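Local coordinates for protein siroheme decarboxylase (Hydrogenobacter thermophilus, PDB 4CH7) that decarboxylates siroheme to 12,18-didecarboxysiroheme, probably by way of the monodecarboxylated intermediate, in heme d1 biosynthesis, at residues D131-R136 / E269-N274; R251-F256 / L275-H280; L290-S295 / S301-L306. All coordinates share one frame; numbering follows the deposited sequence.

Contact 1: D131-R136 / E269-N274; sequences DYLVLR and EKFRYN
The F271 side chain meets two leucines of strand 132-139, L133 and L135, and both cross it at about a right angle. L133 brings CD1 to F271 CD1 at 3.4 Å. L135 CD1 makes an off-centre CH-pi contact, 4.1 Å from the centroid of the F271 ring and 29° off its normal. The L133 and K270 side chains slide past each other in opposite directions, with L133 CD2 3.8 Å from K270 CB. The touching atoms are carbons, apart from K270 O near L133 CD2, and no hydrogen bond joins the segments. F271 sends CG away from its backbone N (chi1 -153°), which carries the ring to the leucines, while on the ring's opposite side Y273 CD2 lies 3.4 Å above its plane. The loop itself is held by R265, whose NH1 bonds the carbonyl oxygens of F271 and Y273, and by S268 OG, bonded to F271 N. Through backbone bonds of L133 to A70 and of L135 to L68, strand 132-139 belongs to the closed eight-stranded barrel, and the 269-274 loop of the second AsnC-like domain lies against this strand of the first.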
loop_
_atom_site.group_PDB
_atom_site.type_symbol
_atom_site.label_atom_id
_atom_site.label_comp_id
_atom_site.label_asym_id
_atom_site.label_seq_id
_atom_site.Cartn_x
_atom_site.Cartn_y
_atom_site.Cartn_z
ATOM N N ASP A 131 -23.768 -6.513 6.673
ATOM C CA ASP A 131 -22.649 -6.699 7.587
ATOM C C ASP A 131 -21.313 -6.391 6.928
ATOM O O ASP A 131 -20.959 -6.987 5.907
ATOM C CB ASP A 131 -22.645 -8.123 8.146
ATOM C CG ASP A 131 -23.867 -8.421 8.986
ATOM O OD1 ASP A 131 -24.326 -7.514 9.710
ATOM O OD2 ASP A 131 -24.371 -9.561 8.924
ATOM N N TYR A 132 -20.573 -5.455 7.516
ATOM C CA TYR A 132 -19.234 -5.142 7.033
ATOM C C TYR A 132 -18.264 -4.829 8.167
ATOM O O TYR A 132 -18.674 -4.539 9.295
ATOM C CB TYR A 132 -19.256 -4.002 6.008
ATOM C CG TYR A 132 -19.811 -2.689 6.519
ATOM C CD1 TYR A 132 -18.988 -1.751 7.129
ATOM C CD2 TYR A 132 -21.154 -2.378 6.367
ATOM C CE1 TYR A 132 -19.491 -0.550 7.586
ATOM C CE2 TYR A 132 -21.664 -1.179 6.819
ATOM C CZ TYR A 132 -20.829 -0.270 7.428
ATOM O OH TYR A 132 -21.338 0.924 7.882
ATOM N N LEU A 133 -16.973 -4.898 7.858
ATOM C CA LEU A 133 -15.936 -4.630 8.843
ATOM C C LEU A 133 -15.073 -3.455 8.402
ATOM O O LEU A 133 -14.789 -3.293 7.212
ATOM C CB LEU A 133 -15.062 -5.866 9.050
ATOM C CG LEU A 133 -15.768 -7.128 9.537
ATOM C CD1 LEU A 133 -14.794 -8.283 9.633
ATOM C CD2 LEU A 133 -16.441 -6.882 10.873
ATOM N N VAL A 134 -14.672 -2.633 9.365
ATOM C CA VAL A 134 -13.769 -1.523 9.102
ATOM C C VAL A 134 -12.550 -1.669 10.005
ATOM O O VAL A 134 -12.575 -1.276 11.176
ATOM C CB VAL A 134 -14.461 -0.160 9.311
ATOM C CG1 VAL A 134 -13.462 0.971 9.168
ATOM C CG2 VAL A 134 -15.596 0.009 8.311
ATOM N N LEU A 135 -11.489 -2.254 9.454
ATOM C CA LEU A 135 -10.300 -2.586 10.232
ATOM C C LEU A 135 -9.104 -1.733 9.822
ATOM O O LEU A 135 -8.720 -1.709 8.652
ATOM C CB LEU A 135 -9.955 -4.070 10.066
ATOM C CG LEU A 135 -11.117 -5.052 10.209
ATOM C CD1 LEU A 135 -10.655 -6.483 9.985
ATOM C CD2 LEU A 135 -11.777 -4.911 11.563
ATOM N N ARG A 136 -8.518 -1.032 10.787
ATOM C CA ARG A 136 -7.313 -0.257 10.528
ATOM C C ARG A 136 -6.080 -1.004 11.015
ATOM O O ARG A 136 -5.882 -1.185 12.218
ATOM C CB ARG A 136 -7.405 1.125 11.172
ATOM C CG ARG A 136 -8.316 2.072 10.411
ATOM C CD ARG A 136 -8.413 3.429 11.076
ATOM N NE ARG A 136 -9.251 4.339 10.302
ATOM C CZ ARG A 136 -10.579 4.352 10.355
ATOM N NH1 ARG A 136 -11.224 3.502 11.142
ATOM N NH2 ARG A 136 -11.270 5.209 9.617
ATOM N N GLU A 269 -14.989 -6.455 19.147
ATOM C CA GLU A 269 -16.086 -7.411 19.218
ATOM C C GLU A 269 -16.417 -7.961 17.834
ATOM O O GLU A 269 -16.701 -9.150 17.677
ATOM C CB GLU A 269 -17.321 -6.758 19.843
ATOM C CG GLU A 269 -17.156 -6.391 21.315
ATOM C CD GLU A 269 -18.247 -5.463 21.820
ATOM O OE1 GLU A 269 -19.040 -4.962 20.996
ATOM O OE2 GLU A 269 -18.305 -5.234 23.046
ATOM N N LYS A 270 -16.362 -7.089 16.829
ATOM C CA LYS A 270 -16.677 -7.469 15.455
ATOM C C LYS A 270 -15.606 -8.340 14.797
ATOM O O LYS A 270 -15.896 -9.083 13.856
ATOM C CB LYS A 270 -16.939 -6.224 14.605
ATOM C CG LYS A 270 -18.270 -5.553 14.902
ATOM C CD LYS A 270 -18.428 -4.258 14.122
ATOM C CE LYS A 270 -19.800 -3.652 14.368
ATOM N NZ LYS A 270 -19.970 -2.346 13.676
ATOM N N PHE A 271 -14.375 -8.248 15.292
ATOM C CA PHE A 271 -13.266 -9.027 14.742
ATOM C C PHE A 271 -12.149 -9.146 15.778
ATOM O O PHE A 271 -11.366 -8.214 15.963
ATOM C CB PHE A 271 -12.744 -8.364 13.466
ATOM C CG PHE A 271 -12.113 -9.319 12.494
ATOM C CD1 PHE A 271 -12.895 -10.201 11.765
ATOM C CD2 PHE A 271 -10.740 -9.324 12.298
ATOM C CE1 PHE A 271 -12.321 -11.079 10.858
ATOM C CE2 PHE A 271 -10.155 -10.199 11.395
ATOM C CZ PHE A 271 -10.947 -11.077 10.674
ATOM N N ARG A 272 -12.076 -10.297 16.442
ATOM C CA ARG A 272 -11.165 -10.485 17.573
ATOM C C ARG A 272 -9.703 -10.744 17.200
ATOM O O ARG A 272 -8.849 -10.878 18.081
ATOM C CB ARG A 272 -11.673 -11.600 18.494
ATOM C CG ARG A 272 -12.294 -11.086 19.787
ATOM C CD ARG A 272 -13.800 -11.276 19.819
ATOM N NE ARG A 272 -14.176 -12.638 20.187
ATOM C CZ ARG A 272 -15.411 -13.007 20.516
ATOM N NH1 ARG A 272 -16.391 -12.115 20.528
ATOM N NH2 ARG A 272 -15.668 -14.268 20.839
ATOM N N TYR A 273 -9.410 -10.805 15.906
ATOM C CA TYR A 273 -8.042 -11.046 15.459
ATOM C C TYR A 273 -7.242 -9.744 15.388
ATOM O O TYR A 273 -7.655 -8.787 14.728
ATOM C CB TYR A 273 -8.040 -11.758 14.106
ATOM C CG TYR A 273 -8.940 -12.975 14.064
ATOM C CD1 TYR A 273 -8.537 -14.183 14.617
ATOM C CD2 TYR A 273 -10.189 -12.915 13.465
ATOM C CE1 TYR A 273 -9.360 -15.294 14.578
ATOM C CE2 TYR A 273 -11.016 -14.018 13.419
ATOM C CZ TYR A 273 -10.599 -15.205 13.978
ATOM O OH TYR A 273 -11.424 -16.307 13.935
ATOM N N ASN A 274 -6.098 -9.717 16.067
ATOM C CA ASN A 274 -5.263 -8.522 16.121
ATOM C C ASN A 274 -3.947 -8.664 15.351
ATOM O O ASN A 274 -3.232 -7.679 15.145
ATOM C CB ASN A 274 -4.988 -8.120 17.574
ATOM C CG ASN A 274 -4.371 -9.244 18.389
ATOM O OD1 ASN A 274 -4.557 -10.420 18.086
ATOM N ND2 ASN A 274 -3.637 -8.884 19.438
#

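Contact 2: R251-F256 / L275-H280; sequences RYIAGF and LFAMMH
I253 overlaps A277 and L275, with a separate branch for each. Its CG2 lies 3.9 Å from A277 CB, and its CD1 meets L275 CD2 tip to tip at 4.0 Å. The division of labour follows from the torsions: CG1 stands anti to the carbonyl carbon (chi1 -64°) and the chain is extended to CD1, which leaves CG2 anti to the backbone N and pointed at the alanine. L275 answers with CG anti to its own N (chi1 -179°), which brings CD2, the nearer of its two methyls, to the isoleucine tip. A277 presents a single methyl where the backbones come nearest, the CA atoms of I253 and A277 being 7.8 Å apart.

The geometry is that of a helix laid on a sheet. From segment 251-256 I253 makes the contact, and L275 and A277, alternate residues of the strand, face it, whereas F276 and M278 turn to the other side. The strand is fixed by backbone bonds of L275 to W239, A277 to S237 and F276 to Y263, while V259 and I294 add to the packing round I253. At the helix end, F256 N bonds I253 O at 3.2 Å, and the edge of the F256 ring sits over a face of the Y252 ring. The contact joins the helix layer to the sheet layer of the ferredoxin-like beta-alpha-beta-beta-alpha-beta unit expected of an AsnC-like domain, pairing its first helix with its third strand. With no hydrogen bond or charge across the interface, the contact probably rests on van der Waals packing and the burial of I253, L275 and A277.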
loop_
_atom_site.group_PDB
_atom_site.type_symbol
_atom_site.label_atom_id
_atom_site.label_comp_id
_atom_site.label_asym_id
_atom_site.label_seq_id
_atom_site.Cartn_x
_atom_site.Cartn_y
_atom_site.Cartn_z
ATOM N N ARG A 251 7.538 -11.690 14.904
ATOM C CA ARG A 251 8.904 -11.993 14.487
ATOM C C ARG A 251 9.092 -13.485 14.229
ATOM O O ARG A 251 9.795 -13.876 13.297
ATOM C CB ARG A 251 9.912 -11.509 15.533
ATOM C CG ARG A 251 9.819 -10.023 15.840
ATOM C CD ARG A 251 10.925 -9.557 16.773
ATOM N NE ARG A 251 10.658 -8.218 17.293
ATOM C CZ ARG A 251 10.413 -7.947 18.570
ATOM N NH1 ARG A 251 10.411 -8.919 19.471
ATOM N NH2 ARG A 251 10.176 -6.699 18.951
ATOM N N TYR A 252 8.468 -14.312 15.063
ATOM C CA TYR A 252 8.508 -15.758 14.874
ATOM C C TYR A 252 7.916 -16.143 13.521
ATOM O O TYR A 252 8.528 -16.886 12.754
ATOM C CB TYR A 252 7.751 -16.468 15.999
ATOM C CG TYR A 252 7.750 -17.974 15.866
ATOM C CD1 TYR A 252 8.887 -18.713 16.157
ATOM C CD2 TYR A 252 6.613 -18.656 15.452
ATOM C CE1 TYR A 252 8.897 -20.088 16.035
ATOM C CE2 TYR A 252 6.612 -20.034 15.330
ATOM C CZ TYR A 252 7.759 -20.744 15.622
ATOM O OH TYR A 252 7.780 -22.115 15.505
ATOM N N ILE A 253 6.723 -15.624 13.245
ATOM C CA ILE A 253 6.024 -15.858 11.985
ATOM C C ILE A 253 6.814 -15.315 10.786
ATOM O O ILE A 253 6.852 -15.935 9.722
ATOM C CB ILE A 253 4.603 -15.237 12.029
ATOM C CG1 ILE A 253 3.747 -15.929 13.093
ATOM C CG2 ILE A 253 3.917 -15.332 10.680
ATOM C CD1 ILE A 253 2.347 -15.358 13.227
ATOM N N ALA A 254 7.458 -14.166 10.972
ATOM C CA ALA A 254 8.238 -13.529 9.914
ATOM C C ALA A 254 9.427 -14.377 9.461
ATOM O O ALA A 254 9.938 -14.195 8.355
ATOM C CB ALA A 254 8.714 -12.157 10.362
ATOM N N GLY A 255 9.867 -15.294 10.317
ATOM C CA GLY A 255 11.012 -16.133 10.008
ATOM C C GLY A 255 10.711 -17.262 9.040
ATOM O O GLY A 255 11.626 -17.907 8.526
ATOM N N PHE A 256 9.429 -17.498 8.778
ATOM C CA PHE A 256 9.024 -18.623 7.941
ATOM C C PHE A 256 8.941 -18.295 6.454
ATOM O O PHE A 256 8.458 -17.226 6.068
ATOM C CB PHE A 256 7.678 -19.180 8.408
ATOM C CG PHE A 256 7.758 -19.984 9.671
ATOM C CD1 PHE A 256 8.022 -21.345 9.623
ATOM C CD2 PHE A 256 7.561 -19.383 10.907
ATOM C CE1 PHE A 256 8.096 -22.094 10.784
ATOM C CE2 PHE A 256 7.633 -20.124 12.076
ATOM C CZ PHE A 256 7.902 -21.482 12.015
ATOM N N LEU A 275 -3.621 -9.886 14.934
ATOM C CA LEU A 275 -2.418 -10.110 14.132
ATOM C C LEU A 275 -2.748 -10.676 12.756
ATOM O O LEU A 275 -3.377 -11.730 12.639
ATOM C CB LEU A 275 -1.422 -11.018 14.860
ATOM C CG LEU A 275 -0.113 -11.295 14.116
ATOM C CD1 LEU A 275 0.562 -10.001 13.717
ATOM C CD2 LEU A 275 0.821 -12.128 14.965
ATOM N N PHE A 276 -2.324 -9.958 11.718
ATOM C CA PHE A 276 -2.529 -10.388 10.339
ATOM C C PHE A 276 -1.187 -10.806 9.750
ATOM O O PHE A 276 -0.182 -10.115 9.934
ATOM C CB PHE A 276 -3.127 -9.260 9.491
ATOM C CG PHE A 276 -4.567 -8.931 9.814
ATOM C CD1 PHE A 276 -5.102 -9.172 11.077
ATOM C CD2 PHE A 276 -5.387 -8.374 8.842
ATOM C CE1 PHE A 276 -6.426 -8.862 11.367
ATOM C CE2 PHE A 276 -6.713 -8.063 9.121
ATOM C CZ PHE A 276 -7.231 -8.307 10.387
ATOM N N ALA A 277 -1.165 -11.937 9.054
ATOM C CA ALA A 277 0.058 -12.399 8.403
ATOM C C ALA A 277 -0.238 -12.991 7.036
ATOM O O ALA A 277 -0.845 -14.058 6.934
ATOM C CB ALA A 277 0.787 -13.413 9.273
HETATM N N MSE A 278 0.200 -12.299 5.988
HETATM C CA MSE A 278 -0.008 -12.775 4.629
HETATM C C MSE A 278 0.796 -14.043 4.393
HETATM O O MSE A 278 2.023 -14.042 4.490
HETATM C CB MSE A 278 0.397 -11.711 3.609
HETATM C CG MSE A 278 -0.323 -10.376 3.753
HETATM SE SE MSE A 278 -2.258 -10.530 3.851
HETATM C CE MSE A 278 -2.460 -10.336 5.769
HETATM N N MSE A 279 0.097 -15.132 4.096
HETATM C CA MSE A 279 0.762 -16.386 3.779
HETATM C C MSE A 279 0.611 -16.719 2.300
HETATM O O MSE A 279 -0.343 -16.292 1.642
HETATM C CB MSE A 279 0.223 -17.533 4.639
HETATM C CG MSE A 279 0.682 -17.514 6.093
HETATM SE SE MSE A 279 -0.236 -18.848 7.161
HETATM C CE MSE A 279 0.608 -18.517 8.871
ATOM N N HIS A 280 1.573 -17.470 1.781
ATOM C CA HIS A 280 1.498 -17.989 0.427
ATOM C C HIS A 280 2.149 -19.360 0.401
ATOM O O HIS A 280 3.016 -19.661 1.224
ATOM C CB HIS A 280 2.183 -17.049 -0.571
ATOM C CG HIS A 280 3.604 -16.726 -0.226
ATOM N ND1 HIS A 280 4.028 -15.449 0.067
ATOM C CD2 HIS A 280 4.701 -17.517 -0.133
ATOM C CE1 HIS A 280 5.325 -15.466 0.331
ATOM N NE2 HIS A 280 5.754 -16.709 0.217
#

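Contact 3: L290-S295 / S301-L306; sequences LAETIS and SKYALL
Apolar packing between A291 and the pair Y303 and L305 forms the main part of this contact. A291 CB lies 3.8 Å from Y303 CE2 and 3.8 Å from L305 CD2, so one methyl bridges two alternate residues of the strand. The Y303 ring reaches the helix because its CG sits between the backbone N and the carbonyl carbon (chi1 78°). W239 of strand 233-239 stacks with the same ring.

Two hydroxyls come close without bonding across the segments. S295 OG is 3.7 Å from Y303 CE1. The aliphatic CG of E292 passes within 3.8 Å of Y303 OH, the two side chains crossing obliquely, and the carboxylate itself does not make the contact.

The short axes of 290-295 and 303-306 run nearly antiparallel, at 165°, and 10.2 Å apart at closest approach. Their separation narrows toward the turn, from 8.1 Å between the CA atoms of A291 and L305 to 5.8 Å between those of S295 and S301. The contact across the segments is van der Waals, from A291 to Y303 and L305 and from S295 to Y303, while the S295 hydroxyl has its hydrogen bond to L300 O in the turn.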
loop_
_atom_site.group_PDB
_atom_site.type_symbol
_atom_site.label_atom_id
_atom_site.label_comp_id
_atom_site.label_asym_id
_atom_site.label_seq_id
_atom_site.Cartn_x
_atom_site.Cartn_y
_atom_site.Cartn_z
ATOM N N LEU A 290 1.649 -24.857 7.686
ATOM C CA LEU A 290 2.435 -23.757 8.242
ATOM C C LEU A 290 1.696 -23.046 9.375
ATOM O O LEU A 290 2.287 -22.712 10.401
ATOM C CB LEU A 290 2.799 -22.762 7.135
ATOM C CG LEU A 290 3.404 -21.418 7.547
ATOM C CD1 LEU A 290 4.678 -21.615 8.346
ATOM C CD2 LEU A 290 3.664 -20.545 6.327
ATOM N N ALA A 291 0.401 -22.819 9.181
ATOM C CA ALA A 291 -0.428 -22.177 10.194
ATOM C C ALA A 291 -0.570 -23.061 11.433
ATOM O O ALA A 291 -0.469 -22.579 12.562
ATOM C CB ALA A 291 -1.793 -21.840 9.620
ATOM N N GLU A 292 -0.814 -24.352 11.211
ATOM C CA GLU A 292 -0.941 -25.322 12.299
ATOM C C GLU A 292 0.327 -25.402 13.153
ATOM O O GLU A 292 0.253 -25.534 14.376
ATOM C CB GLU A 292 -1.288 -26.712 11.747
ATOM C CG GLU A 292 -2.718 -26.861 11.228
ATOM C CD GLU A 292 -2.947 -28.182 10.513
ATOM O OE1 GLU A 292 -1.955 -28.849 10.153
ATOM O OE2 GLU A 292 -4.122 -28.554 10.313
ATOM N N THR A 293 1.484 -25.327 12.500
ATOM C CA THR A 293 2.772 -25.334 13.190
ATOM C C THR A 293 2.884 -24.130 14.121
ATOM O O THR A 293 3.193 -24.272 15.307
ATOM C CB THR A 293 3.942 -25.303 12.189
ATOM O OG1 THR A 293 3.800 -26.370 11.242
ATOM C CG2 THR A 293 5.271 -25.442 12.914
ATOM N N ILE A 294 2.639 -22.947 13.563
ATOM C CA ILE A 294 2.639 -21.699 14.318
ATOM C C ILE A 294 1.660 -21.762 15.486
ATOM O O ILE A 294 1.997 -21.386 16.610
ATOM C CB ILE A 294 2.282 -20.505 13.407
ATOM C CG1 ILE A 294 3.418 -20.232 12.422
ATOM C CG2 ILE A 294 1.987 -19.261 14.230
ATOM C CD1 ILE A 294 3.084 -19.210 11.361
ATOM N N SER A 295 0.453 -22.245 15.209
ATOM C CA SER A 295 -0.570 -22.429 16.232
ATOM C C SER A 295 -0.066 -23.332 17.357
ATOM O O SER A 295 -0.348 -23.092 18.531
ATOM C CB SER A 295 -1.833 -23.027 15.608
ATOM O OG SER A 295 -2.826 -23.274 16.584
ATOM N N SER A 301 -4.565 -21.001 19.410
ATOM C CA SER A 301 -5.674 -21.795 18.889
ATOM C C SER A 301 -6.720 -20.930 18.194
ATOM O O SER A 301 -7.537 -21.432 17.421
ATOM C CB SER A 301 -6.324 -22.600 20.014
ATOM O OG SER A 301 -6.719 -21.757 21.082
ATOM N N LYS A 302 -6.689 -19.631 18.471
ATOM C CA LYS A 302 -7.632 -18.705 17.857
ATOM C C LYS A 302 -7.041 -18.076 16.605
ATOM O O LYS A 302 -6.256 -17.127 16.686
ATOM C CB LYS A 302 -8.035 -17.616 18.846
ATOM C CG LYS A 302 -8.533 -18.159 20.167
ATOM C CD LYS A 302 -9.251 -17.084 20.946
ATOM C CE LYS A 302 -9.645 -17.578 22.320
ATOM N NZ LYS A 302 -10.549 -18.758 22.256
ATOM N N TYR A 303 -7.424 -18.611 15.449
ATOM C CA TYR A 303 -6.967 -18.083 14.171
ATOM C C TYR A 303 -7.862 -18.538 13.029
ATOM O O TYR A 303 -8.721 -19.404 13.207
ATOM C CB TYR A 303 -5.517 -18.489 13.897
ATOM C CG TYR A 303 -5.334 -19.912 13.418
ATOM C CD1 TYR A 303 -5.260 -20.965 14.319
ATOM C CD2 TYR A 303 -5.212 -20.199 12.064
ATOM C CE1 TYR A 303 -5.082 -22.263 13.883
ATOM C CE2 TYR A 303 -5.035 -21.492 11.621
ATOM C CZ TYR A 303 -4.971 -22.520 12.532
ATOM O OH TYR A 303 -4.795 -23.810 12.091
ATOM N N ALA A 304 -7.654 -17.947 11.857
ATOM C CA ALA A 304 -8.421 -18.300 10.671
ATOM C C ALA A 304 -7.593 -18.062 9.418
ATOM O O ALA A 304 -6.792 -17.126 9.361
ATOM C CB ALA A 304 -9.707 -17.496 10.612
ATOM N N LEU A 305 -7.786 -18.913 8.417
ATOM C CA LEU A 305 -7.092 -18.758 7.145
ATOM C C LEU A 305 -8.052 -18.252 6.075
ATOM O O LEU A 305 -8.934 -18.986 5.620
ATOM C CB LEU A 305 -6.450 -20.079 6.712
ATOM C CG LEU A 305 -5.337 -20.603 7.621
ATOM C CD1 LEU A 305 -4.740 -21.895 7.079
ATOM C CD2 LEU A 305 -4.261 -19.552 7.802
ATOM N N LEU A 306 -7.882 -16.994 5.687
ATOM C CA LEU A 306 -8.732 -16.389 4.673
ATOM C C LEU A 306 -8.034 -16.438 3.318
ATOM O O LEU A 306 -7.325 -15.503 2.937
ATOM C CB LEU A 306 -9.097 -14.947 5.049
ATOM C CG LEU A 306 -10.104 -14.738 6.189
ATOM C CD1 LEU A 306 -9.490 -15.010 7.554
ATOM C CD2 LEU A 306 -10.685 -13.336 6.141
#

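From the N terminus, strand 132-139 of the first AsnC-like domain opens contact 1, which closes only at 269-274, across 132 intervening residues that include the second HTH domain. Contact 2 opens within that span at 251-256 and closes at 275-280, directly after 269-274, so the two cross; F276 touches F271 and L135, coupling the two contacts. Contact 3 follows in series, closing the short turn between helix 284-297 and strand 303-314. I253 and F256, of the first helix and the turn after it, touch I294 and L290 of the second, so the two helices of contacts 2 and 3 pack against each other over the same sheet. Y273 packs on Y303, joining contact 1 to contact 3.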